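Side-chain contacts in uncharacterized protein conserved in bacteria (Cupriavidus necator, PDB 5DMH), which catalyses the ATP-dependent phosphorylation of 3-oxo-tetronate (3-dehydro-erythronate) to 3-oxo-tetronate 4-phosphate, a step in carbohydrate metabolism: residues Met182-Leu187 / Leu191-Lys196; Val81-Arg86 / Val94-Ala99; Thr45-Thr50 / Val113-Ser118. All blocks are in the same frame, centred on the assembly; numbering follows the deposited sequence.

Contact 1: residues Met182-Leu187 / Leu191-Lys196; sequences MTDASL and LQRQSK
L187 and L191 meet one helical turn apart, where the backbone N of L191 donates to O of L187 over 2.9 Å in a nearly straight bond of 163°. This is the tight, buried part of the contact. CB of L191 lies 3.2 Å from O of L187, beside the N-H on the same carbonyl. One turn on, O of L191 is gripped twice: N of Q194 and OG of S195 reach it from opposite faces of the carbonyl plane, the hydroxyl at 2.7 Å, as the helix gives way to loop.

The outer side is looser and rests on charge. D184 holds its CG anti to the backbone nitrogen, which puts the carboxylate within range of R193. NH2 of R193 reaches OD2 of D184 at 2.8 Å in a salt bridge that uses the anti lone pair of the carboxylate oxygen. The bond bends to 142°, and the carboxylate and guanidinium planes are turned 43° apart. The arginine is exposed, and its NE pairs with D124; OD2 of D184 is shared with R189. The other oxygen, OD1, receives N of S186 at 2.9 Å from above the carboxylate plane, closing an Asx turn just before the helix, with S186 at the N-cap.

Short helix 187-193 thus turns its leucines inward: L187 and L191 both touch I230 on strand 228-231, L191 also reaches I128 on helix 128-139, and L187 packs against L162 on strand 161-164.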
HETATM    1  N   MSE A 182       4.180   5.134  15.244  1.00 16.48           N
HETATM    2  CA  MSE A 182       4.732   3.845  15.659  1.00 14.33           C
HETATM    3  C   MSE A 182       5.835   4.094  16.658  1.00 15.62           C
HETATM    4  O   MSE A 182       6.933   4.521  16.296  1.00 17.78           O
HETATM    5  CB  MSE A 182       5.241   3.097  14.429  1.00 17.36           C
HETATM    6  CG  MSE A 182       4.240   3.064  13.309  1.00 18.82           C
HETATM    7 SE   MSE A 182       2.548   2.168  13.830  1.00 28.94          SE
HETATM    8  CE  MSE A 182       3.304   0.407  14.038  1.00 17.48           C
ATOM      9  N   THR A 183       5.536   3.854  17.929  1.00 16.15           N
ATOM     10  CA  THR A 183       6.478   4.152  18.991  1.00 16.09           C
ATOM     11  C   THR A 183       7.194   2.907  19.551  1.00 17.01           C
ATOM     12  O   THR A 183       7.968   3.020  20.491  1.00 19.29           O
ATOM     13  CB  THR A 183       5.805   4.902  20.142  1.00 20.77           C
ATOM     14  OG1 THR A 183       4.774   4.090  20.701  1.00 22.29           O
ATOM     15  CG2 THR A 183       5.201   6.180  19.634  1.00 28.59           C
ATOM     16  N   ASP A 184       6.940   1.750  18.950  1.00 16.56           N
ATOM     17  CA  ASP A 184       7.461   0.452  19.429  1.00 20.38           C
ATOM     18  C   ASP A 184       7.934  -0.374  18.232  1.00 20.09           C
ATOM     19  O   ASP A 184       7.155  -0.671  17.350  1.00 17.09           O
ATOM     20  CB  ASP A 184       6.349  -0.316  20.170  1.00 18.80           C
ATOM     21  CG  ASP A 184       6.859  -1.572  20.886  1.00 21.73           C
ATOM     22  OD1 ASP A 184       8.035  -1.961  20.682  1.00 20.81           O
ATOM     23  OD2 ASP A 184       6.075  -2.156  21.670  1.00 21.12           O
ATOM     24  N   ALA A 185       9.212  -0.755  18.205  1.00 15.41           N
ATOM     25  CA  ALA A 185       9.766  -1.490  17.073  1.00 18.37           C
ATOM     26  C   ALA A 185       9.605  -2.980  17.220  1.00 15.95           C
ATOM     27  O   ALA A 185       9.888  -3.727  16.290  1.00 15.10           O
ATOM     28  CB  ALA A 185      11.247  -1.150  16.869  1.00 18.98           C
ATOM     29  N   SER A 186       9.159  -3.415  18.389  1.00 15.14           N
ATOM     30  CA  SER A 186       8.933  -4.847  18.630  1.00 15.38           C
ATOM     31  C   SER A 186       7.584  -5.320  18.040  1.00 13.82           C
ATOM     32  O   SER A 186       6.512  -5.132  18.627  1.00 16.78           O
ATOM     33  CB  SER A 186       9.022  -5.154  20.118  1.00 21.47           C
ATOM     34  OG  SER A 186       8.766  -6.533  20.336  1.00 21.74           O
ATOM     35  N   LEU A 187       7.640  -5.887  16.850  1.00 12.82           N
ATOM     36  CA  LEU A 187       6.437  -6.240  16.125  1.00 13.85           C
ATOM     37  C   LEU A 187       5.650  -7.352  16.820  1.00 15.21           C
ATOM     38  O   LEU A 187       4.444  -7.442  16.657  1.00 15.25           O
ATOM     39  CB  LEU A 187       6.780  -6.682  14.708  1.00 12.14           C
ATOM     40  CG  LEU A 187       7.455  -5.671  13.785  1.00 15.21           C
ATOM     41  CD1 LEU A 187       7.569  -6.221  12.353  1.00 16.27           C
ATOM     42  CD2 LEU A 187       6.695  -4.354  13.794  1.00 19.34           C
ATOM     43  N   LEU A 191       1.888  -6.428  17.473  1.00 14.56           N
ATOM     44  CA  LEU A 191       0.839  -7.242  16.889  1.00 14.46           C
ATOM     45  C   LEU A 191       0.001  -7.922  17.977  1.00 14.25           C
ATOM     46  O   LEU A 191      -1.244  -8.010  17.858  1.00 15.74           O
ATOM     47  CB  LEU A 191       1.437  -8.290  15.938  1.00 16.75           C
ATOM     48  CG  LEU A 191       0.451  -9.173  15.153  1.00 15.96           C
ATOM     49  CD1 LEU A 191      -0.644  -8.350  14.455  1.00 17.21           C
ATOM     50  CD2 LEU A 191       1.211 -10.006  14.148  1.00 17.95           C
ATOM     51  N   GLN A 192       0.656  -8.406  19.023  1.00 16.95           N
ATOM     52  CA  GLN A 192      -0.065  -9.070  20.120  1.00 20.16           C
ATOM     53  C   GLN A 192      -1.119  -8.126  20.708  1.00 18.34           C
ATOM     54  O   GLN A 192      -2.222  -8.544  21.044  1.00 17.76           O
ATOM     55  CB  GLN A 192       0.891  -9.569  21.220  1.00 20.39           C
ATOM     56  CG  GLN A 192       0.210 -10.420  22.300  1.00 23.59           C
ATOM     57  CD  GLN A 192      -0.469 -11.643  21.746  1.00 20.44           C
ATOM     58  OE1 GLN A 192       0.149 -12.700  21.603  1.00 22.62           O
ATOM     59  NE2 GLN A 192      -1.749 -11.508  21.403  1.00 22.55           N
ATOM     60  N   ARG A 193      -0.812  -6.830  20.755  1.00 20.44           N
ATOM     61  CA  ARG A 193      -1.739  -5.884  21.393  1.00 21.12           C
ATOM     62  C   ARG A 193      -3.045  -5.716  20.641  1.00 16.62           C
ATOM     63  O   ARG A 193      -4.078  -5.344  21.225  1.00 20.86           O
ATOM     64  CB  ARG A 193      -1.075  -4.533  21.595  1.00 17.16           C
ATOM     65  CG  ARG A 193      -0.209  -4.492  22.815  1.00 24.87           C
ATOM     66  CD  ARG A 193       0.073  -3.070  23.235  1.00 42.82           C
ATOM     67  NE  ARG A 193       1.136  -2.504  22.435  1.00 45.53           N
ATOM     68  CZ  ARG A 193       2.408  -2.383  22.818  1.00 47.10           C
ATOM     69  NH1 ARG A 193       2.801  -2.775  24.025  1.00 53.31           N
ATOM     70  NH2 ARG A 193       3.293  -1.839  21.976  1.00 28.01           N
ATOM     71  N   GLN A 194      -3.011  -6.010  19.355  1.00 17.99           N
ATOM     72  CA  GLN A 194      -4.182  -5.880  18.518  1.00 19.94           C
ATOM     73  C   GLN A 194      -4.715  -7.255  18.068  1.00 22.47           C
ATOM     74  O   GLN A 194      -5.486  -7.352  17.109  1.00 21.66           O
ATOM     75  CB  GLN A 194      -3.877  -4.976  17.330  1.00 20.17           C
ATOM     76  CG  GLN A 194      -2.744  -5.418  16.459  1.00 26.43           C
ATOM     77  CD  GLN A 194      -2.478  -4.452  15.320  1.00 17.71           C
ATOM     78  OE1 GLN A 194      -3.219  -4.401  14.363  1.00 17.48           O
ATOM     79  NE2 GLN A 194      -1.372  -3.712  15.409  1.00 18.82           N
ATOM     80  N   SER A 195      -4.291  -8.306  18.765  1.00 19.26           N
ATOM     81  CA  SER A 195      -4.663  -9.687  18.420  1.00 21.77           C
ATOM     82  C   SER A 195      -5.229 -10.411  19.635  1.00 22.96           C
ATOM     83  O   SER A 195      -4.736 -10.249  20.749  1.00 21.91           O
ATOM     84  CB  SER A 195      -3.464 -10.489  17.882  1.00 18.88           C
ATOM     85  OG  SER A 195      -2.846  -9.864  16.775  1.00 21.00           O
ATOM     86  N   LYS A 196      -6.281 -11.193  19.410  1.00 23.65           N
ATOM     87  CA  LYS A 196      -6.920 -11.980  20.471  1.00 21.82           C
ATOM     88  C   LYS A 196      -6.163 -13.279  20.796  1.00 26.48           C
ATOM     89  O   LYS A 196      -6.127 -13.734  21.936  1.00 27.90           O
ATOM     90  CB  LYS A 196      -8.364 -12.318  20.066  1.00 26.18           C
ATOM     91  CG  LYS A 196      -9.234 -11.108  19.839  1.00 36.02           C
ATOM     92  CD  LYS A 196     -10.717 -11.449  19.925  1.00 47.52           C
ATOM     93  CE  LYS A 196     -11.579 -10.293  19.431  1.00 50.23           C
ATOM     94  NZ  LYS A 196     -11.662 -10.283  17.934  1.00 49.17           N
TER

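Contact 2: residues Val81-Arg86 / Val94-Ala99; sequences VALKSR and VAQSLA
With CG anti to the carbonyl carbon (chi1 -56°) and CD1 anti to CA (chi2 -179°), L83 sends CD1 toward helix 90-106, where it meets Q96 and S97. Q96 answers with chi1 -61° and an extended chain, which carries its amide back past the leucine; the two side chains slide by one another in opposite directions. CD1 of L83 consequently lies 4.0 Å from CB of Q96, near the root of the glutamine, while OE1 at the far end comes within 4.1 Å of CB of L83. The same methyl group approaches OG of S97 at 3.7 Å. Beyond the leucine, CB of S85 lies 4.2 Å from OE1 of Q96.

Polar groups join the two segments through water. One water accepts from the backbone N of K84 and donates to OE1 of Q96, both at 2.8 Å, linking the loop backbone to the glutamine amide. A second donates to OG of S97 and also hydrogen-bonds OG of S85 at 2.7 Å; the serine of the helix is held as well by O of A93 in the preceding turn.

Here the chain leaves strand 78-82 and runs through a loop into helix 90-106. S97 and V94 of that helix also lean on helix 128-139, and the carbonyl of S85 is bonded by ND2 of N127. No direct hydrogen bond crosses the contact: a leucine methyl supplies the apolar touch, and the two bridging waters satisfy polar atoms that the spacing of loop and helix leaves too far apart to bond directly.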
ATOM      1  N   VAL A  81      -7.137  -6.748  -4.581  1.00 18.39           N
ATOM      2  CA  VAL A  81      -8.229  -5.874  -4.185  1.00 21.37           C
ATOM      3  C   VAL A  81      -7.729  -4.736  -3.286  1.00 19.85           C
ATOM      4  O   VAL A  81      -7.253  -4.955  -2.174  1.00 19.28           O
ATOM      5  CB  VAL A  81      -9.358  -6.678  -3.471  1.00 17.71           C
ATOM      6  CG1 VAL A  81     -10.481  -5.736  -3.018  1.00 18.83           C
ATOM      7  CG2 VAL A  81      -9.882  -7.788  -4.369  1.00 20.85           C
ATOM      8  N   ALA A  82      -7.850  -3.502  -3.777  1.00 15.20           N
ATOM      9  CA  ALA A  82      -7.501  -2.325  -3.024  1.00 15.33           C
ATOM     10  C   ALA A  82      -8.646  -1.853  -2.114  1.00 15.09           C
ATOM     11  O   ALA A  82      -9.755  -1.558  -2.581  1.00 15.12           O
ATOM     12  CB  ALA A  82      -7.121  -1.219  -3.992  1.00 18.17           C
ATOM     13  N   LEU A  83      -8.383  -1.823  -0.821  1.00 14.50           N
ATOM     14  CA  LEU A  83      -9.294  -1.266   0.174  1.00 13.68           C
ATOM     15  C   LEU A  83      -8.690  -0.002   0.802  1.00 17.12           C
ATOM     16  O   LEU A  83      -7.469   0.150   0.819  1.00 18.53           O
ATOM     17  CB  LEU A  83      -9.566  -2.266   1.297  1.00 17.38           C
ATOM     18  CG  LEU A  83     -10.108  -3.635   0.908  1.00 17.37           C
ATOM     19  CD1 LEU A  83     -10.341  -4.511   2.144  1.00 17.32           C
ATOM     20  CD2 LEU A  83     -11.386  -3.503   0.055  1.00 23.93           C
ATOM     21  N   LYS A  84      -9.540   0.871   1.362  1.00 16.43           N
ATOM     22  CA  LYS A  84      -9.077   2.021   2.131  1.00 15.49           C
ATOM     23  C   LYS A  84      -9.379   1.713   3.590  1.00 15.79           C
ATOM     24  O   LYS A  84     -10.243   2.327   4.217  1.00 19.20           O
ATOM     25  CB  LYS A  84      -9.787   3.318   1.661  1.00 16.73           C
ATOM     26  CG  LYS A  84      -9.165   4.600   2.191  1.00 15.07           C
ATOM     27  CD  LYS A  84      -9.963   5.863   1.787  1.00 19.18           C
ATOM     28  CE  LYS A  84      -9.272   7.129   2.199  1.00 16.33           C
ATOM     29  NZ  LYS A  84      -9.175   7.327   3.673  1.00 21.37           N
ATOM     30  N   SER A  85      -8.692   0.705   4.138  1.00 18.48           N
ATOM     31  CA  SER A  85      -9.138   0.074   5.382  1.00 16.75           C
ATOM     32  C   SER A  85      -8.073   0.113   6.475  1.00 17.02           C
ATOM     33  O   SER A  85      -8.224  -0.509   7.533  1.00 19.49           O
ATOM     34  CB  SER A  85      -9.467  -1.385   5.113  1.00 19.20           C
ATOM     35  OG  SER A  85      -8.333  -2.021   4.534  1.00 15.92           O
ATOM     36  N   ARG A  86      -6.974   0.806   6.217  1.00 15.83           N
ATOM     37  CA  ARG A  86      -5.890   0.861   7.177  1.00 13.98           C
ATOM     38  C   ARG A  86      -6.231   1.544   8.508  1.00 15.19           C
ATOM     39  O   ARG A  86      -5.685   1.179   9.539  1.00 17.59           O
ATOM     40  CB  ARG A  86      -4.680   1.549   6.527  1.00 16.33           C
ATOM     41  CG  ARG A  86      -3.483   1.758   7.460  1.00 16.61           C
ATOM     42  CD  ARG A  86      -2.358   2.428   6.662  1.00 22.99           C
ATOM     43  NE  ARG A  86      -1.867   1.418   5.741  1.00 24.05           N
ATOM     44  CZ  ARG A  86      -0.911   1.586   4.839  1.00 31.31           C
ATOM     45  NH1 ARG A  86      -0.330   2.775   4.663  1.00 26.26           N
ATOM     46  NH2 ARG A  86      -0.568   0.548   4.090  1.00 25.71           N
ATOM     47  N   VAL A  94     -12.590  -5.465   8.995  1.00 18.54           N
ATOM     48  CA  VAL A  94     -12.856  -6.901   8.929  1.00 15.70           C
ATOM     49  C   VAL A  94     -13.966  -7.174   7.918  1.00 16.85           C
ATOM     50  O   VAL A  94     -13.851  -8.055   7.064  1.00 18.00           O
ATOM     51  CB  VAL A  94     -13.200  -7.478  10.317  1.00 17.73           C
ATOM     52  CG1 VAL A  94     -13.760  -8.907  10.180  1.00 18.59           C
ATOM     53  CG2 VAL A  94     -11.946  -7.437  11.237  1.00 17.40           C
ATOM     54  N   ALA A  95     -15.036  -6.401   7.986  1.00 15.69           N
ATOM     55  CA  ALA A  95     -16.183  -6.676   7.114  1.00 18.14           C
ATOM     56  C   ALA A  95     -15.786  -6.511   5.647  1.00 17.01           C
ATOM     57  O   ALA A  95     -16.083  -7.362   4.811  1.00 17.15           O
ATOM     58  CB  ALA A  95     -17.338  -5.786   7.459  1.00 18.52           C
ATOM     59  N   GLN A  96     -15.104  -5.410   5.330  1.00 18.54           N
ATOM     60  CA  GLN A  96     -14.609  -5.216   3.982  1.00 15.34           C
ATOM     61  C   GLN A  96     -13.632  -6.292   3.538  1.00 15.01           C
ATOM     62  O   GLN A  96     -13.631  -6.682   2.363  1.00 16.48           O
ATOM     63  CB  GLN A  96     -13.939  -3.841   3.831  1.00 16.65           C
ATOM     64  CG  GLN A  96     -14.847  -2.671   4.091  1.00 18.95           C
ATOM     65  CD  GLN A  96     -14.150  -1.369   3.770  1.00 23.86           C
ATOM     66  OE1 GLN A  96     -13.115  -1.363   3.111  1.00 19.89           O
ATOM     67  NE2 GLN A  96     -14.706  -0.266   4.241  1.00 22.86           N
ATOM     68  N   SER A  97     -12.781  -6.749   4.452  1.00 13.75           N
ATOM     69  CA  SER A  97     -11.780  -7.744   4.120  1.00 14.34           C
ATOM     70  C   SER A  97     -12.419  -9.111   3.909  1.00 16.52           C
ATOM     71  O   SER A  97     -12.034  -9.846   3.001  1.00 16.72           O
ATOM     72  CB  SER A  97     -10.681  -7.783   5.175  1.00 17.80           C
ATOM     73  OG  SER A  97     -10.043  -6.515   5.277  1.00 15.25           O
ATOM     74  N   LEU A  98     -13.414  -9.448   4.717  1.00 17.62           N
ATOM     75  CA  LEU A  98     -14.144 -10.705   4.509  1.00 17.89           C
ATOM     76  C   LEU A  98     -14.930 -10.740   3.200  1.00 18.16           C
ATOM     77  O   LEU A  98     -15.031 -11.793   2.541  1.00 17.60           O
ATOM     78  CB  LEU A  98     -15.081 -10.954   5.678  1.00 18.18           C
ATOM     79  CG  LEU A  98     -14.324 -11.365   6.944  1.00 17.77           C
ATOM     80  CD1 LEU A  98     -15.279 -11.407   8.145  1.00 21.39           C
ATOM     81  CD2 LEU A  98     -13.630 -12.733   6.750  1.00 21.80           C
ATOM     82  N   ALA A  99     -15.506  -9.599   2.818  1.00 16.88           N
ATOM     83  CA  ALA A  99     -16.220  -9.532   1.545  1.00 17.92           C
ATOM     84  C   ALA A  99     -15.261  -9.725   0.378  1.00 18.34           C
ATOM     85  O   ALA A  99     -15.543 -10.492  -0.562  1.00 19.20           O
ATOM     86  CB  ALA A  99     -16.981  -8.201   1.412  1.00 18.86           C
TER
HETATM   87  O   HOH W   1     -12.342   0.443   1.087  1.00 17.43           O
HETATM   88  O   HOH W   2      -7.892  -4.683   4.985  1.00 19.33           O

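Contact 3: residues Thr45-Thr50 / Val113-Ser118; sequences TDLANT and VFKYCS
K115 runs alongside L47 in the opposite sense, and its outer end passes D46. Its CB starts 3.9 Å from CD2 of L47, which also lies 4.3 Å from CG1 of V113, so one leucine methyl bridges two residues of the strand that face the helix. A bend at chi2 (74°) then carries the lysine chain along the leucine, leaving CD 4.2 Å from CB of L47. CE passes 4.0 Å from OD2 of D46, the two side chains crossing at about a right angle. This layer belongs to the sugar-binding N-terminal domain: the axes of helical 45-50 and strand 113-115 come within 10.4 Å, their N-to-C directions 134° apart, and the leucine also touches C36 on the adjacent parallel strand 34-38. At the tip, a second bend, at chi4, turns NZ back to its own strand end, where it donates to O of Y116 at 2.8 Å from well above the carbonyl plane. The aspartate lies beyond direct pairing distance, NZ to OD2 being 4.3 Å; a water spans the gap, accepting from NZ of K115 at 2.8 Å and donating to OD2 of D46, whose OD1 is hydrogen-bonded to OG of S256.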
ATOM      1  N   THR A  45      -0.776  -1.238  -5.369  1.00 17.28           N
ATOM      2  CA  THR A  45       0.070  -1.112  -6.559  1.00 14.84           C
ATOM      3  C   THR A  45       1.482  -1.670  -6.317  1.00 15.10           C
ATOM      4  O   THR A  45       2.076  -2.254  -7.223  1.00 17.85           O
ATOM      5  CB  THR A  45       0.167   0.350  -7.133  1.00 15.48           C
ATOM      6  OG1 THR A  45       1.066   1.141  -6.351  1.00 16.66           O
ATOM      7  CG2 THR A  45      -1.199   1.029  -7.254  1.00 18.55           C
ATOM      8  N   ASP A  46       1.996  -1.474  -5.111  1.00 14.94           N
ATOM      9  CA  ASP A  46       3.306  -1.977  -4.666  1.00 18.54           C
ATOM     10  C   ASP A  46       3.323  -3.491  -4.793  1.00 18.26           C
ATOM     11  O   ASP A  46       4.145  -4.055  -5.500  1.00 15.09           O
ATOM     12  CB  ASP A  46       3.524  -1.513  -3.217  1.00 14.84           C
ATOM     13  CG  ASP A  46       4.809  -2.027  -2.578  1.00 15.78           C
ATOM     14  OD1 ASP A  46       5.690  -2.593  -3.265  1.00 17.21           O
ATOM     15  OD2 ASP A  46       4.938  -1.834  -1.341  1.00 18.59           O
ATOM     16  N   LEU A  47       2.380  -4.155  -4.132  1.00 17.08           N
ATOM     17  CA  LEU A  47       2.224  -5.605  -4.283  1.00 19.05           C
ATOM     18  C   LEU A  47       2.048  -6.070  -5.737  1.00 21.47           C
ATOM     19  O   LEU A  47       2.740  -6.981  -6.184  1.00 17.14           O
ATOM     20  CB  LEU A  47       1.045  -6.069  -3.439  1.00 17.19           C
ATOM     21  CG  LEU A  47       0.680  -7.550  -3.588  1.00 16.03           C
ATOM     22  CD1 LEU A  47       1.866  -8.431  -3.231  1.00 19.59           C
ATOM     23  CD2 LEU A  47      -0.508  -7.860  -2.733  1.00 20.07           C
ATOM     24  N   ALA A  48       1.134  -5.457  -6.489  1.00 15.73           N
ATOM     25  CA  ALA A  48       0.923  -5.863  -7.853  1.00 19.10           C
ATOM     26  C   ALA A  48       2.217  -5.696  -8.662  1.00 20.66           C
ATOM     27  O   ALA A  48       2.536  -6.525  -9.488  1.00 18.63           O
ATOM     28  CB  ALA A  48      -0.235  -5.103  -8.496  1.00 19.14           C
ATOM     29  N   ASN A  49       2.960  -4.633  -8.407  1.00 17.04           N
ATOM     30  CA  ASN A  49       4.242  -4.440  -9.090  1.00 21.08           C
ATOM     31  C   ASN A  49       5.188  -5.628  -8.869  1.00 20.32           C
ATOM     32  O   ASN A  49       5.790  -6.145  -9.808  1.00 20.64           O
ATOM     33  CB  ASN A  49       4.884  -3.142  -8.588  1.00 19.65           C
ATOM     34  CG  ASN A  49       6.246  -2.857  -9.224  1.00 20.07           C
ATOM     35  OD1 ASN A  49       6.379  -2.707 -10.442  1.00 21.07           O
ATOM     36  ND2 ASN A  49       7.266  -2.793  -8.381  1.00 20.37           N
ATOM     37  N   THR A  50       5.332  -6.028  -7.611  1.00 20.12           N
ATOM     38  CA  THR A  50       6.162  -7.168  -7.264  1.00 18.51           C
ATOM     39  C   THR A  50       5.685  -8.449  -7.915  1.00 17.79           C
ATOM     40  O   THR A  50       6.499  -9.224  -8.432  1.00 18.49           O
ATOM     41  CB  THR A  50       6.272  -7.334  -5.729  1.00 18.27           C
ATOM     42  OG1 THR A  50       7.157  -6.312  -5.245  1.00 21.72           O
ATOM     43  CG2 THR A  50       6.851  -8.706  -5.386  1.00 21.16           C
ATOM     44  N   VAL A 113      -3.179 -13.371   0.056  1.00 14.57           N
ATOM     45  CA  VAL A 113      -2.242 -12.465   0.713  1.00 17.07           C
ATOM     46  C   VAL A 113      -2.992 -11.283   1.305  1.00 17.70           C
ATOM     47  O   VAL A 113      -3.837 -10.687   0.628  1.00 17.75           O
ATOM     48  CB  VAL A 113      -1.181 -11.934  -0.255  1.00 20.75           C
ATOM     49  CG1 VAL A 113      -0.347 -10.803   0.415  1.00 15.95           C
ATOM     50  CG2 VAL A 113      -0.286 -13.064  -0.723  1.00 22.50           C
ATOM     51  N   PHE A 114      -2.729 -11.007   2.581  1.00 15.03           N
ATOM     52  CA  PHE A 114      -3.164  -9.775   3.243  1.00 13.00           C
ATOM     53  C   PHE A 114      -1.988  -8.840   3.271  1.00 11.95           C
ATOM     54  O   PHE A 114      -0.942  -9.098   3.890  1.00 13.03           O
ATOM     55  CB  PHE A 114      -3.743 -10.042   4.631  1.00 12.13           C
ATOM     56  CG  PHE A 114      -4.021  -8.827   5.463  1.00 13.51           C
ATOM     57  CD1 PHE A 114      -4.574  -7.676   4.936  1.00 17.25           C
ATOM     58  CD2 PHE A 114      -3.774  -8.870   6.833  1.00 16.34           C
ATOM     59  CE1 PHE A 114      -4.867  -6.592   5.758  1.00 15.27           C
ATOM     60  CE2 PHE A 114      -4.056  -7.794   7.655  1.00 13.68           C
ATOM     61  CZ  PHE A 114      -4.585  -6.640   7.112  1.00 14.20           C
ATOM     62  N   LYS A 115      -2.167  -7.732   2.574  1.00 13.68           N
ATOM     63  CA  LYS A 115      -1.102  -6.769   2.363  1.00 13.73           C
ATOM     64  C   LYS A 115      -1.338  -5.485   3.163  1.00 17.80           C
ATOM     65  O   LYS A 115      -2.362  -4.815   3.044  1.00 15.82           O
ATOM     66  CB  LYS A 115      -0.999  -6.455   0.868  1.00 14.20           C
ATOM     67  CG  LYS A 115      -0.298  -5.147   0.471  1.00 15.63           C
ATOM     68  CD  LYS A 115       1.221  -5.239   0.645  1.00 17.45           C
ATOM     69  CE  LYS A 115       1.944  -3.933   0.303  1.00 13.23           C
ATOM     70  NZ  LYS A 115       1.620  -2.836   1.261  1.00 14.85           N
ATOM     71  N   TYR A 116      -0.370  -5.166   3.996  1.00 12.21           N
ATOM     72  CA  TYR A 116      -0.369  -3.960   4.794  1.00 15.21           C
ATOM     73  C   TYR A 116       1.011  -3.268   4.657  1.00 13.85           C
ATOM     74  O   TYR A 116       1.877  -3.683   3.881  1.00 14.79           O
ATOM     75  CB  TYR A 116      -0.747  -4.266   6.246  1.00 12.14           C
ATOM     76  CG  TYR A 116      -0.032  -5.453   6.835  1.00 13.35           C
ATOM     77  CD1 TYR A 116       1.309  -5.405   7.093  1.00 13.53           C
ATOM     78  CD2 TYR A 116      -0.701  -6.648   7.051  1.00 11.31           C
ATOM     79  CE1 TYR A 116       1.975  -6.494   7.591  1.00 14.99           C
ATOM     80  CE2 TYR A 116      -0.065  -7.731   7.541  1.00 12.96           C
ATOM     81  CZ  TYR A 116       1.277  -7.667   7.814  1.00 13.81           C
ATOM     82  OH  TYR A 116       1.902  -8.777   8.300  1.00 15.22           O
ATOM     83  N   CYS A 117       1.211  -2.204   5.392  1.00 15.82           N
ATOM     84  CA  CYS A 117       2.390  -1.389   5.160  1.00 13.60           C
ATOM     85  C   CYS A 117       3.660  -2.066   5.687  1.00 13.21           C
ATOM     86  O   CYS A 117       3.635  -2.760   6.702  1.00 14.48           O
ATOM     87  CB  CYS A 117       2.216  -0.062   5.848  1.00 16.87           C
ATOM     88  SG  CYS A 117       3.202   1.268   5.177  1.00 22.30           S
ATOM     89  N   SER A 118       4.762  -1.827   4.993  1.00 14.34           N
ATOM     90  CA  SER A 118       6.059  -2.319   5.431  1.00 13.92           C
ATOM     91  C   SER A 118       6.520  -1.673   6.732  1.00 12.95           C
ATOM     92  O   SER A 118       7.472  -2.152   7.350  1.00 14.14           O
ATOM     93  CB  SER A 118       7.109  -2.197   4.316  1.00 17.85           C
ATOM     94  OG  SER A 118       7.274  -0.870   3.867  1.00 16.98           O
TER
HETATM   95  O   HOH W   3       3.235  -0.751   0.384  1.00 15.66           O

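All three contacts fall within the sugar-binding N-terminal domain. Contacts 2 and 3 are neighbours, their centres 14 Å apart, and they touch where NH2 of R86 packs 3.3 Å from CB of C117; in sequence, contact 2 is nested inside the loop that contact 3 closes. Contact 1 comes later in the chain and touches neither, its centre 20 Å from each of the others. It also lies away from the nucleotide, whereas the side chain of K115 in contact 3 is about 10 Å from the bound ADP and that of S85 in contact 2 about 12 Å. K84 bridges the domains by salt bridges to E370 and E394, both inferred ATP-site residues.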